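Local coordinates for acetyl xylan esterase (Metagenome, PDB 6XYC), which removes acetyl and feruloyl groups from complex natural xylans, acting as a bifunctional esterase with the alpha/beta-hydrolase fold, at residues S48-A52 with P189-L193; I98-N104 with Y155-H161; T140-V146 with D204-L208; V215-D221 with Y245-K251. One frame throughout, in Å; residues are numbered along the deposited sequence.

Along the chain, both segments of interaction 2 fall between the two segments of interaction 1, the segments of interaction 3 alternate with those of both, and interaction 4 opens after the other three have closed. No two of them touch. Interactions 1 and 3 have centres 18 Å apart and use the consecutive helices 189-193 and 203-208; the other pairs of centres lie 22 to 27 Å apart. Around the central mixed sheet, interaction 2 fastens helix 89-103 to the loop entering strand 164-168, and interaction 4 packs the loop leading into strand 222-227 against the end of helix 236-248. Of the four, only interaction 1 contributes residues to the inhibitor pocket; the others join parts of the fold away from it.

Interaction 1: residues S48-A52 with P189-L193; sequences SAWFA and PEAVL. With AES (4-(2-aminoethyl)benzenesulfonyl fluoride), chain B.
A49 and P189 meet at a wall of the inhibitor pocket of this alpha/beta hydrolase, where the loop after strand 39-45, folded as a type I' turn from S48 to F51, faces helix 189-193. The apolar contacts come first: A49 CB lies 3.7 Å from P189 CB, and V192 CG1 touches the edge of the F51 ring, near its plane, at CE1. L193 makes a CH-pi contact, its CD2 standing 3.7 Å from the centroid of the W50 six-membered ring and 11° off the normal. With CG anti to the backbone N (chi1 -177°), L193 carries that methyl over the indole. The polar link between the segments is water 1, which donates to A49 O and P189 O. The bound sulfonyl compound spans both segments. A49 N donates to its O1S in a fairly straight bond (161°); the compound is also hydrogen-bonded to S122 N and H262 NE2. E190, whose OE1 is held by N184, accepts from the amine at the other end, OE2 lying 2.6 Å from N8.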
loop_
_atom_site.group_PDB
_atom_site.type_symbol
_atom_site.label_atom_id
_atom_site.label_comp_id
_atom_site.label_asym_id
_atom_site.label_seq_id
_atom_site.Cartn_x
_atom_site.Cartn_y
_atom_site.Cartn_z
ATOM N N SER A 48 5.100 -8.371 3.776
ATOM C CA SER A 48 5.535 -9.186 4.905
ATOM C C SER A 48 4.439 -10.112 5.412
ATOM O O SER A 48 4.504 -10.576 6.554
ATOM C CB SER A 48 5.982 -8.289 6.058
ATOM O OG SER A 48 4.854 -7.689 6.686
ATOM N N ALA A 49 3.432 -10.390 4.578
ATOM C CA ALA A 49 2.245 -11.124 5.020
ATOM C C ALA A 49 1.654 -10.481 6.276
ATOM O O ALA A 49 1.102 -11.163 7.143
ATOM C CB ALA A 49 2.561 -12.602 5.258
ATOM N N TRP A 50 1.797 -9.155 6.381
ATOM C CA TRP A 50 1.329 -8.325 7.493
ATOM C C TRP A 50 2.086 -8.573 8.798
ATOM O O TRP A 50 1.723 -7.993 9.832
ATOM C CB TRP A 50 -0.176 -8.501 7.743
ATOM C CG TRP A 50 -1.022 -8.133 6.553
ATOM C CD1 TRP A 50 -1.235 -6.881 6.056
ATOM C CD2 TRP A 50 -1.761 -9.029 5.716
ATOM N NE1 TRP A 50 -2.053 -6.941 4.954
ATOM C CE2 TRP A 50 -2.394 -8.248 4.726
ATOM C CE3 TRP A 50 -1.948 -10.414 5.703
ATOM C CZ2 TRP A 50 -3.200 -8.807 3.737
ATOM C CZ3 TRP A 50 -2.748 -10.965 4.722
ATOM C CH2 TRP A 50 -3.360 -10.166 3.750
ATOM N N PHE A 51 3.151 -9.387 8.777
ATOM C CA PHE A 51 3.801 -9.784 10.023
ATOM C C PHE A 51 4.854 -8.783 10.494
ATOM O O PHE A 51 5.141 -8.722 11.695
ATOM C CB PHE A 51 4.479 -11.154 9.886
ATOM C CG PHE A 51 3.533 -12.327 9.893
ATOM C CD1 PHE A 51 2.473 -12.389 10.782
ATOM C CD2 PHE A 51 3.724 -13.374 9.001
ATOM C CE1 PHE A 51 1.606 -13.470 10.781
ATOM C CE2 PHE A 51 2.865 -14.457 8.989
ATOM C CZ PHE A 51 1.808 -14.510 9.887
ATOM N N ALA A 52 5.460 -8.016 9.592
ATOM C CA ALA A 52 6.600 -7.179 9.957
ATOM C C ALA A 52 6.142 -5.787 10.375
ATOM O O ALA A 52 5.207 -5.226 9.796
ATOM C CB ALA A 52 7.589 -7.073 8.796
ATOM N N PRO A 189 -1.627 -16.329 7.022
ATOM C CA PRO A 189 -1.409 -14.945 7.488
ATOM C C PRO A 189 -2.680 -14.121 7.619
ATOM O O PRO A 189 -2.782 -13.307 8.547
ATOM C CB PRO A 189 -0.459 -14.371 6.425
ATOM C CG PRO A 189 0.321 -15.593 5.932
ATOM C CD PRO A 189 -0.730 -16.692 5.905
ATOM N N GLU A 190 -3.650 -14.285 6.714
ATOM C CA GLU A 190 -4.886 -13.522 6.845
ATOM C C GLU A 190 -5.677 -13.949 8.073
ATOM O O GLU A 190 -6.405 -13.133 8.649
ATOM C CB GLU A 190 -5.752 -13.659 5.591
ATOM C CG GLU A 190 -6.073 -15.080 5.203
ATOM C CD GLU A 190 -5.195 -15.569 4.076
ATOM O OE1 GLU A 190 -5.726 -15.977 3.021
ATOM O OE2 GLU A 190 -3.958 -15.545 4.239
ATOM N N ALA A 191 -5.552 -15.216 8.483
ATOM C CA ALA A 191 -6.185 -15.662 9.721
ATOM C C ALA A 191 -5.627 -14.896 10.914
ATOM O O ALA A 191 -6.378 -14.462 11.794
ATOM C CB ALA A 191 -5.987 -17.168 9.911
ATOM N N VAL A 192 -4.307 -14.704 10.948
ATOM C CA VAL A 192 -3.690 -13.922 12.018
ATOM C C VAL A 192 -4.188 -12.485 11.976
ATOM O O VAL A 192 -4.468 -11.875 13.015
ATOM C CB VAL A 192 -2.155 -13.994 11.898
ATOM C CG1 VAL A 192 -1.495 -13.143 12.967
ATOM C CG2 VAL A 192 -1.680 -15.439 11.976
ATOM N N LEU A 193 -4.312 -11.927 10.769
ATOM C CA LEU A 193 -4.752 -10.547 10.623
ATOM C C LEU A 193 -6.129 -10.325 11.234
ATOM O O LEU A 193 -6.403 -9.239 11.758
ATOM C CB LEU A 193 -4.772 -10.165 9.139
ATOM C CG LEU A 193 -5.139 -8.752 8.713
ATOM C CD1 LEU A 193 -4.120 -7.758 9.253
ATOM C CD2 LEU A 193 -5.221 -8.662 7.193
HETATM C C3 AES B . 1.508 -14.461 1.832
HETATM C C2 AES B . 2.313 -13.462 1.373
HETATM C C1 AES B . 1.848 -12.183 1.356
HETATM S S AES B . 2.945 -10.960 0.800
HETATM O O1S AES B . 3.171 -9.954 1.871
HETATM O O2S AES B . 4.282 -11.536 0.694
HETATM C C6 AES B . 0.598 -11.867 1.781
HETATM C C5 AES B . -0.220 -12.876 2.245
HETATM C C4 AES B . 0.241 -14.172 2.274
HETATM C C7 AES B . -0.678 -15.333 2.783
HETATM C C8 AES B . -2.002 -15.360 1.978
HETATM N N8 AES B . -2.621 -16.617 2.235
HETATM O O HOH W 1 -0.719 -11.673 9.181
#

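Interaction 2: residues I98-N104 with Y155-H161; sequences IRYVRSN and YLSTGSH
R102 reaches across T158 and G159 to H161, and its side chain can be followed atom by atom. CB and CG pass the T158 methyl, CG lying 3.6 Å from CG2. CD then comes to 3.5 Å from G159 O, and the bend at chi3 (-80°) turns the guanidinium onto the ring of H161, whose NE2 is hydrogen-bonded to D163; the centres are 4.0 Å apart and the planes 11° apart. NH1 donates to G159 O from above that carbonyl plane and to H161 O on a lone pair; R102 NH2, 2.9 Å from H161 O, completes an end-on grip on that oxygen. A lysine in its place would probably lose the flat stack on H161 and leave the two carbonyls with fewer donors. The contact joins helix 89-103 to the loop entering strand 164-168, flanking the alpha/beta-hydrolase sheet. At the helix end, Y100 turns its ring edge toward the Y155 face in an offset edge-to-face pair, centroids 5.5 Å apart and planes at 89°. N104 ND2 lies over one face of Y155 and donates to Y100 O. R99 sets its CD 3.2 Å from T158 O; R99 NH1 forms a salt bridge with E149, and water 2 links R99 NE to Y155 N.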
loop_
_atom_site.group_PDB
_atom_site.type_symbol
_atom_site.label_atom_id
_atom_site.label_comp_id
_atom_site.label_asym_id
_atom_site.label_seq_id
_atom_site.Cartn_x
_atom_site.Cartn_y
_atom_site.Cartn_z
ATOM N N ILE A 98 -0.320 8.813 6.093
ATOM C CA ILE A 98 -0.735 9.717 5.024
ATOM C C ILE A 98 -1.050 11.096 5.591
ATOM O O ILE A 98 -0.632 12.126 5.046
ATOM C CB ILE A 98 -1.947 9.136 4.273
ATOM C CG1 ILE A 98 -1.558 7.881 3.493
ATOM C CG2 ILE A 98 -2.526 10.184 3.342
ATOM C CD1 ILE A 98 -2.736 7.026 3.103
ATOM N N ARG A 99 -1.819 11.139 6.680
ATOM C CA ARG A 99 -2.168 12.419 7.293
ATOM C C ARG A 99 -0.922 13.162 7.759
ATOM O O ARG A 99 -0.836 14.391 7.638
ATOM C CB ARG A 99 -3.116 12.186 8.469
ATOM C CG ARG A 99 -4.488 11.648 8.087
ATOM C CD ARG A 99 -5.476 11.795 9.238
ATOM N NE ARG A 99 -5.083 11.039 10.427
ATOM C CZ ARG A 99 -5.453 9.787 10.677
ATOM N NH1 ARG A 99 -6.227 9.136 9.819
ATOM N NH2 ARG A 99 -5.049 9.183 11.786
ATOM N N TYR A 100 0.053 12.432 8.304
ATOM C CA TYR A 100 1.284 13.067 8.761
ATOM C C TYR A 100 2.032 13.705 7.601
ATOM O O TYR A 100 2.526 14.834 7.709
ATOM C CB TYR A 100 2.174 12.047 9.466
ATOM C CG TYR A 100 3.483 12.643 9.917
ATOM C CD1 TYR A 100 4.583 12.685 9.072
ATOM C CD2 TYR A 100 3.608 13.186 11.182
ATOM C CE1 TYR A 100 5.776 13.238 9.483
ATOM C CE2 TYR A 100 4.791 13.743 11.601
ATOM C CZ TYR A 100 5.875 13.767 10.750
ATOM O OH TYR A 100 7.061 14.317 11.172
ATOM N N VAL A 101 2.138 12.986 6.482
ATOM C CA VAL A 101 2.882 13.492 5.334
ATOM C C VAL A 101 2.171 14.699 4.732
ATOM O O VAL A 101 2.793 15.731 4.453
ATOM C CB VAL A 101 3.076 12.375 4.293
ATOM C CG1 VAL A 101 3.670 12.936 3.022
ATOM C CG2 VAL A 101 3.958 11.267 4.859
ATOM N N ARG A 102 0.855 14.592 4.525
ATOM C CA ARG A 102 0.107 15.702 3.942
ATOM C C ARG A 102 0.189 16.935 4.831
ATOM O O ARG A 102 0.442 18.047 4.352
ATOM C CB ARG A 102 -1.352 15.301 3.719
ATOM C CG ARG A 102 -2.222 16.427 3.178
ATOM C CD ARG A 102 -3.546 15.917 2.625
ATOM N NE ARG A 102 -3.409 15.360 1.283
ATOM C CZ ARG A 102 -3.617 14.085 0.979
ATOM N NH1 ARG A 102 -3.978 13.224 1.920
ATOM N NH2 ARG A 102 -3.466 13.666 -0.269
ATOM N N SER A 103 -0.019 16.756 6.139
ATOM C CA SER A 103 -0.011 17.897 7.047
ATOM C C SER A 103 1.367 18.546 7.110
ATOM O O SER A 103 1.477 19.777 7.148
ATOM C CB SER A 103 -0.459 17.462 8.445
ATOM O OG SER A 103 -0.410 18.539 9.364
ATOM N N ASN A 104 2.428 17.738 7.118
ATOM C CA ASN A 104 3.786 18.229 7.315
ATOM C C ASN A 104 4.557 18.389 6.010
ATOM O O ASN A 104 5.783 18.532 6.040
ATOM C CB ASN A 104 4.533 17.285 8.257
ATOM C CG ASN A 104 3.980 17.316 9.674
ATOM O OD1 ASN A 104 4.196 18.281 10.410
ATOM N ND2 ASN A 104 3.254 16.271 10.058
ATOM N N TYR A 155 -2.963 14.554 13.720
ATOM C CA TYR A 155 -3.267 15.236 12.467
ATOM C C TYR A 155 -4.609 14.778 11.918
ATOM O O TYR A 155 -4.821 14.703 10.706
ATOM C CB TYR A 155 -2.136 15.012 11.469
ATOM C CG TYR A 155 -0.801 15.429 12.037
ATOM C CD1 TYR A 155 -0.384 16.752 11.983
ATOM C CD2 TYR A 155 0.033 14.504 12.650
ATOM C CE1 TYR A 155 0.837 17.144 12.503
ATOM C CE2 TYR A 155 1.251 14.884 13.179
ATOM C CZ TYR A 155 1.651 16.204 13.100
ATOM O OH TYR A 155 2.868 16.587 13.622
ATOM N N LEU A 156 -5.550 14.515 12.823
ATOM C CA LEU A 156 -6.824 13.926 12.426
ATOM C C LEU A 156 -7.612 14.842 11.499
ATOM O O LEU A 156 -8.424 14.361 10.699
ATOM C CB LEU A 156 -7.649 13.594 13.667
ATOM C CG LEU A 156 -6.981 12.663 14.684
ATOM C CD1 LEU A 156 -7.928 12.333 15.828
ATOM C CD2 LEU A 156 -6.502 11.392 13.997
ATOM N N SER A 157 -7.401 16.157 11.593
ATOM C CA SER A 157 -8.127 17.087 10.738
ATOM C C SER A 157 -7.629 17.062 9.300
ATOM O O SER A 157 -8.309 17.592 8.415
ATOM C CB SER A 157 -8.016 18.506 11.298
ATOM O OG SER A 157 -6.764 19.081 10.982
ATOM N N THR A 158 -6.469 16.463 9.050
ATOM C CA THR A 158 -5.907 16.406 7.711
ATOM C C THR A 158 -6.505 15.248 6.922
ATOM O O THR A 158 -6.788 14.178 7.472
ATOM C CB THR A 158 -4.386 16.248 7.781
ATOM O OG1 THR A 158 -3.818 17.315 8.555
ATOM C CG2 THR A 158 -3.777 16.256 6.390
ATOM N N GLY A 159 -6.686 15.457 5.621
ATOM C CA GLY A 159 -7.207 14.402 4.776
ATOM C C GLY A 159 -6.213 13.269 4.599
ATOM O O GLY A 159 -4.994 13.463 4.593
ATOM N N SER A 160 -6.756 12.062 4.427
ATOM C CA SER A 160 -5.954 10.852 4.313
ATOM C C SER A 160 -6.058 10.209 2.934
ATOM O O SER A 160 -5.694 9.039 2.774
ATOM C CB SER A 160 -6.366 9.849 5.385
ATOM O OG SER A 160 -7.702 9.411 5.187
ATOM N N HIS A 161 -6.528 10.952 1.934
ATOM C CA HIS A 161 -6.754 10.401 0.605
ATOM C C HIS A 161 -5.441 10.251 -0.159
ATOM O O HIS A 161 -4.462 10.961 0.094
ATOM C CB HIS A 161 -7.723 11.292 -0.174
ATOM C CG HIS A 161 -7.053 12.343 -1.003
ATOM N ND1 HIS A 161 -6.776 13.605 -0.522
ATOM C CD2 HIS A 161 -6.619 12.323 -2.286
ATOM C CE1 HIS A 161 -6.194 14.315 -1.472
ATOM N NE2 HIS A 161 -6.083 13.559 -2.551
HETATM O O HOH W 2 -3.053 11.781 12.700
#

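Interaction 3: residues T140-V146 with D204-L208; sequences TSGDLTV and DWVKL
The W205 indole receives L144 on one face: CD2 stands 3.3 Å from the centroid of the five-membered ring, 6° off its normal, a CH-pi contact made squarely from above. The two side chains cross at about a right angle. V146 CG1 approaches the same ring obliquely, 4.3 Å from CZ3. L144 and V146 belong to a two-stranded antiparallel hairpin, strands 138-141 and 144-147, closed by a type II' turn from S141 to L144 and laid against helix 203-208, which carries W205; strand 144-146 and helix 204-208 run at 27° with axes 9.2 Å apart. On the helix side of the hairpin, L208 slides past L144 and V146 in the opposite direction, its CD1 3.7 Å from L144 CG. The polar end lies at the turn. S141 OG donates to D204 OD1 over 2.9 Å, meeting the carboxylate on its anti side, 24° out of plane, while the extended K207 chain brings CD within 3.3 Å of S141 OG.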
loop_
_atom_site.group_PDB
_atom_site.type_symbol
_atom_site.label_atom_id
_atom_site.label_comp_id
_atom_site.label_asym_id
_atom_site.label_seq_id
_atom_site.Cartn_x
_atom_site.Cartn_y
_atom_site.Cartn_z
ATOM N N THR A 140 -18.735 -1.708 7.062
ATOM C CA THR A 140 -19.554 -2.661 7.795
ATOM C C THR A 140 -19.892 -3.847 6.908
ATOM O O THR A 140 -20.196 -3.680 5.724
ATOM C CB THR A 140 -20.850 -2.007 8.298
ATOM O OG1 THR A 140 -20.538 -0.939 9.203
ATOM C CG2 THR A 140 -21.724 -3.038 8.998
ATOM N N SER A 141 -19.829 -5.042 7.490
ATOM C CA SER A 141 -20.322 -6.257 6.853
ATOM C C SER A 141 -21.074 -7.045 7.913
ATOM O O SER A 141 -20.491 -7.410 8.938
ATOM C CB SER A 141 -19.184 -7.091 6.266
ATOM O OG SER A 141 -19.710 -8.159 5.498
ATOM N N GLY A 142 -22.361 -7.291 7.678
ATOM C CA GLY A 142 -23.176 -7.943 8.693
ATOM C C GLY A 142 -23.201 -7.106 9.958
ATOM O O GLY A 142 -23.462 -5.897 9.924
ATOM N N ASP A 143 -22.919 -7.745 11.088
ATOM C CA ASP A 143 -22.877 -7.063 12.376
ATOM C C ASP A 143 -21.507 -6.472 12.690
ATOM O O ASP A 143 -21.355 -5.800 13.714
ATOM C CB ASP A 143 -23.279 -8.035 13.494
ATOM C CG ASP A 143 -24.749 -8.408 13.447
ATOM O OD1 ASP A 143 -25.580 -7.526 13.144
ATOM O OD2 ASP A 143 -25.077 -9.578 13.720
ATOM N N LEU A 144 -20.517 -6.695 11.832
ATOM C CA LEU A 144 -19.143 -6.287 12.084
ATOM C C LEU A 144 -18.866 -4.944 11.426
ATOM O O LEU A 144 -19.125 -4.763 10.231
ATOM C CB LEU A 144 -18.174 -7.338 11.547
ATOM C CG LEU A 144 -16.661 -7.165 11.709
ATOM C CD1 LEU A 144 -16.305 -6.937 13.165
ATOM C CD2 LEU A 144 -15.933 -8.383 11.153
ATOM N N THR A 145 -18.325 -4.010 12.204
ATOM C CA THR A 145 -17.937 -2.699 11.701
ATOM C C THR A 145 -16.494 -2.434 12.097
ATOM O O THR A 145 -16.141 -2.552 13.275
ATOM C CB THR A 145 -18.836 -1.585 12.249
ATOM O OG1 THR A 145 -20.192 -1.804 11.837
ATOM C CG2 THR A 145 -18.360 -0.223 11.737
ATOM N N VAL A 146 -15.666 -2.066 11.121
ATOM C CA VAL A 146 -14.267 -1.734 11.365
ATOM C C VAL A 146 -14.033 -0.262 11.058
ATOM O O VAL A 146 -14.559 0.277 10.077
ATOM C CB VAL A 146 -13.301 -2.618 10.544
ATOM C CG1 VAL A 146 -13.389 -4.067 10.998
ATOM C CG2 VAL A 146 -13.584 -2.482 9.059
ATOM N N ASP A 204 -17.651 -12.082 7.150
ATOM C CA ASP A 204 -17.640 -10.642 7.392
ATOM C C ASP A 204 -16.217 -10.118 7.536
ATOM O O ASP A 204 -15.872 -9.081 6.963
ATOM C CB ASP A 204 -18.467 -10.320 8.634
ATOM C CG ASP A 204 -19.942 -10.617 8.437
ATOM O OD1 ASP A 204 -20.460 -10.338 7.338
ATOM O OD2 ASP A 204 -20.573 -11.124 9.385
ATOM N N TRP A 205 -15.371 -10.824 8.287
ATOM C CA TRP A 205 -13.969 -10.430 8.396
ATOM C C TRP A 205 -13.286 -10.487 7.037
ATOM O O TRP A 205 -12.563 -9.561 6.650
ATOM C CB TRP A 205 -13.249 -11.328 9.403
ATOM C CG TRP A 205 -13.444 -10.900 10.827
ATOM C CD1 TRP A 205 -14.246 -11.493 11.760
ATOM C CD2 TRP A 205 -12.829 -9.782 11.480
ATOM N NE1 TRP A 205 -14.165 -10.815 12.951
ATOM C CE2 TRP A 205 -13.304 -9.760 12.805
ATOM C CE3 TRP A 205 -11.922 -8.798 11.073
ATOM C CZ2 TRP A 205 -12.903 -8.799 13.726
ATOM C CZ3 TRP A 205 -11.528 -7.839 11.988
ATOM C CH2 TRP A 205 -12.018 -7.849 13.301
ATOM N N VAL A 206 -13.519 -11.567 6.286
ATOM C CA VAL A 206 -12.862 -11.718 4.991
ATOM C C VAL A 206 -13.269 -10.589 4.056
ATOM O O VAL A 206 -12.448 -10.071 3.292
ATOM C CB VAL A 206 -13.175 -13.095 4.381
ATOM C CG1 VAL A 206 -12.693 -13.154 2.930
ATOM C CG2 VAL A 206 -12.531 -14.201 5.197
ATOM N N LYS A 207 -14.541 -10.186 4.099
ATOM C CA LYS A 207 -14.979 -9.088 3.245
ATOM C C LYS A 207 -14.275 -7.791 3.624
ATOM O O LYS A 207 -13.872 -7.016 2.748
ATOM C CB LYS A 207 -16.495 -8.900 3.326
ATOM C CG LYS A 207 -17.016 -7.851 2.345
ATOM C CD LYS A 207 -18.503 -7.575 2.494
ATOM C CE LYS A 207 -18.994 -6.702 1.338
ATOM N NZ LYS A 207 -20.354 -6.149 1.555
ATOM N N LEU A 208 -14.110 -7.544 4.926
ATOM C CA LEU A 208 -13.601 -6.265 5.404
ATOM C C LEU A 208 -12.082 -6.155 5.356
ATOM O O LEU A 208 -11.557 -5.062 5.585
ATOM C CB LEU A 208 -14.079 -6.006 6.831
ATOM C CG LEU A 208 -15.590 -5.818 6.998
ATOM C CD1 LEU A 208 -15.960 -5.586 8.437
ATOM C CD2 LEU A 208 -16.072 -4.658 6.109
#

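Interaction 4: residues V215-D221 with Y245-K251; sequences VDKDDPD and YDNAGAK
V215 points its CG1 straight at the Y245 ring, 3.5 Å from the centroid and 6° off the normal, in a CH-pi contact; the two side chains cross at about a right angle. A chi1 of -177° gives CG1 the place over the ring centre, and the other methyl, CG2, rests 3.7 Å from Y245 CE1. The ring edge faces P220 O, and water 5, in the ring plane, accepts from Y245 OH and donates to P220 O. Replacing the Y245 phenol by an alanine side chain removes the face under V215 CG1, and would probably leave that methyl without its aromatic partner and water 5 without the hydroxyl that donates to it. The contact lies at the C-terminal end of helix 236-248, where G249, at positive phi, forms a Schellman motif before strand 252-257; across the contact, the loop leading into the parallel strand 222-227 makes a type I turn from D216 to D219. Within that turn D216 OD1 accepts from D218 N through its anti lone pair, an Asx turn, and D219 OD2 takes D216 N from above the carboxylate plane, 2.7 Å away. Past the helix end, A250 CB packs 3.5 Å from D216 O. D221 and K251 meet obliquely, OD1 3.5 Å from CB, with D221 OD2 hydrogen-bonded to Q282. Water 4 bridges the segments, donating to D219 O and D221 OD1 and accepting from K251 N.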
loop_
_atom_site.group_PDB
_atom_site.type_symbol
_atom_site.label_atom_id
_atom_site.label_comp_id
_atom_site.label_asym_id
_atom_site.label_seq_id
_atom_site.Cartn_x
_atom_site.Cartn_y
_atom_site.Cartn_z
ATOM N N VAL A 215 -14.415 -1.303 -4.437
ATOM C CA VAL A 215 -14.038 -0.524 -5.609
ATOM C C VAL A 215 -15.249 0.247 -6.117
ATOM O O VAL A 215 -16.352 -0.302 -6.243
ATOM C CB VAL A 215 -13.470 -1.449 -6.693
ATOM C CG1 VAL A 215 -13.005 -0.642 -7.888
ATOM C CG2 VAL A 215 -12.335 -2.283 -6.122
ATOM N N ASP A 216 -15.046 1.529 -6.419
ATOM C CA ASP A 216 -16.105 2.401 -6.904
ATOM C C ASP A 216 -15.583 3.191 -8.095
ATOM O O ASP A 216 -14.376 3.422 -8.223
ATOM C CB ASP A 216 -16.587 3.360 -5.808
ATOM C CG ASP A 216 -17.700 4.276 -6.280
ATOM O OD1 ASP A 216 -17.420 5.181 -7.095
ATOM O OD2 ASP A 216 -18.853 4.094 -5.840
ATOM N N LYS A 217 -16.506 3.610 -8.964
ATOM C CA LYS A 217 -16.134 4.365 -10.158
ATOM C C LYS A 217 -15.250 5.563 -9.831
ATOM O O LYS A 217 -14.426 5.970 -10.657
ATOM C CB LYS A 217 -17.418 4.801 -10.881
ATOM C CG LYS A 217 -17.364 6.150 -11.560
ATOM C CD LYS A 217 -18.770 6.617 -11.958
ATOM C CE LYS A 217 -19.521 7.220 -10.779
ATOM N NZ LYS A 217 -19.192 8.657 -10.579
ATOM N N ASP A 218 -15.389 6.123 -8.633
ATOM C CA ASP A 218 -14.693 7.350 -8.274
ATOM C C ASP A 218 -13.325 7.111 -7.647
ATOM O O ASP A 218 -12.686 8.076 -7.212
ATOM C CB ASP A 218 -15.539 8.182 -7.301
ATOM C CG ASP A 218 -16.773 8.772 -7.954
ATOM O OD1 ASP A 218 -16.775 8.951 -9.190
ATOM O OD2 ASP A 218 -17.749 9.063 -7.228
ATOM N N ASP A 219 -12.859 5.866 -7.580
ATOM C CA ASP A 219 -11.571 5.594 -6.963
ATOM C C ASP A 219 -10.439 6.181 -7.806
ATOM O O ASP A 219 -10.569 6.314 -9.027
ATOM C CB ASP A 219 -11.352 4.093 -6.807
ATOM C CG ASP A 219 -12.255 3.477 -5.768
ATOM O OD1 ASP A 219 -12.747 4.210 -4.887
ATOM O OD2 ASP A 219 -12.468 2.250 -5.826
ATOM N N PRO A 220 -9.315 6.535 -7.182
ATOM C CA PRO A 220 -8.137 6.922 -7.972
ATOM C C PRO A 220 -7.702 5.788 -8.890
ATOM O O PRO A 220 -7.971 4.610 -8.638
ATOM C CB PRO A 220 -7.069 7.230 -6.910
ATOM C CG PRO A 220 -7.566 6.574 -5.639
ATOM C CD PRO A 220 -9.067 6.595 -5.730
ATOM N N ASP A 221 -7.022 6.155 -9.976
ATOM C CA ASP A 221 -6.522 5.160 -10.916
ATOM C C ASP A 221 -5.552 4.210 -10.225
ATOM O O ASP A 221 -4.827 4.590 -9.298
ATOM C CB ASP A 221 -5.810 5.834 -12.090
ATOM C CG ASP A 221 -6.753 6.625 -12.972
ATOM O OD1 ASP A 221 -7.931 6.784 -12.603
ATOM O OD2 ASP A 221 -6.300 7.091 -14.036
ATOM N N TYR A 245 -12.417 -3.526 -11.145
ATOM C CA TYR A 245 -12.272 -2.140 -11.578
ATOM C C TYR A 245 -12.969 -1.915 -12.916
ATOM O O TYR A 245 -13.692 -0.929 -13.095
ATOM C CB TYR A 245 -10.793 -1.763 -11.671
ATOM C CG TYR A 245 -10.233 -1.171 -10.395
ATOM C CD1 TYR A 245 -9.908 -1.987 -9.323
ATOM C CD2 TYR A 245 -10.035 0.202 -10.262
ATOM C CE1 TYR A 245 -9.394 -1.466 -8.157
ATOM C CE2 TYR A 245 -9.522 0.737 -9.087
ATOM C CZ TYR A 245 -9.209 -0.112 -8.041
ATOM O OH TYR A 245 -8.699 0.390 -6.868
ATOM N N ASP A 246 -12.763 -2.830 -13.866
ATOM C CA ASP A 246 -13.422 -2.737 -15.165
ATOM C C ASP A 246 -14.937 -2.661 -15.008
ATOM O O ASP A 246 -15.593 -1.786 -15.581
ATOM C CB ASP A 246 -13.031 -3.936 -16.032
ATOM C CG ASP A 246 -11.615 -3.841 -16.569
ATOM O OD1 ASP A 246 -11.164 -4.803 -17.225
ATOM O OD2 ASP A 246 -10.949 -2.806 -16.351
ATOM N N ASN A 247 -15.506 -3.564 -14.213
ATOM C CA ASN A 247 -16.958 -3.650 -14.102
ATOM C C ASN A 247 -17.542 -2.530 -13.252
ATOM O O ASN A 247 -18.735 -2.234 -13.377
ATOM C CB ASN A 247 -17.365 -5.004 -13.514
ATOM C CG ASN A 247 -17.445 -6.094 -14.565
ATOM O OD1 ASN A 247 -18.153 -5.960 -15.563
ATOM N ND2 ASN A 247 -16.722 -7.183 -14.344
ATOM N N ALA A 248 -16.738 -1.902 -12.392
ATOM C CA ALA A 248 -17.220 -0.790 -11.582
ATOM C C ALA A 248 -17.126 0.545 -12.306
ATOM O O ALA A 248 -17.555 1.562 -11.753
ATOM C CB ALA A 248 -16.436 -0.711 -10.266
ATOM N N GLY A 249 -16.596 0.566 -13.525
ATOM C CA GLY A 249 -16.382 1.812 -14.226
ATOM C C GLY A 249 -15.165 2.589 -13.787
ATOM O O GLY A 249 -15.003 3.743 -14.203
ATOM N N ALA A 250 -14.306 2.000 -12.959
ATOM C CA ALA A 250 -13.081 2.647 -12.520
ATOM C C ALA A 250 -11.960 2.333 -13.508
ATOM O O ALA A 250 -12.136 1.564 -14.457
ATOM C CB ALA A 250 -12.726 2.197 -11.105
ATOM N N LYS A 251 -10.789 2.930 -13.287
ATOM C CA LYS A 251 -9.674 2.817 -14.220
ATOM C C LYS A 251 -8.552 2.011 -13.581
ATOM O O LYS A 251 -7.968 2.432 -12.574
ATOM C CB LYS A 251 -9.164 4.195 -14.647
ATOM C CG LYS A 251 -8.153 4.149 -15.797
ATOM C CD LYS A 251 -8.749 3.530 -17.051
ATOM C CE LYS A 251 -7.683 3.269 -18.108
ATOM N NZ LYS A 251 -7.242 1.852 -18.157
HETATM O O HOH W 3 -18.858 2.257 -9.332
HETATM O O HOH W 4 -10.296 5.105 -11.711
HETATM O O HOH W 5 -7.963 3.047 -6.519
#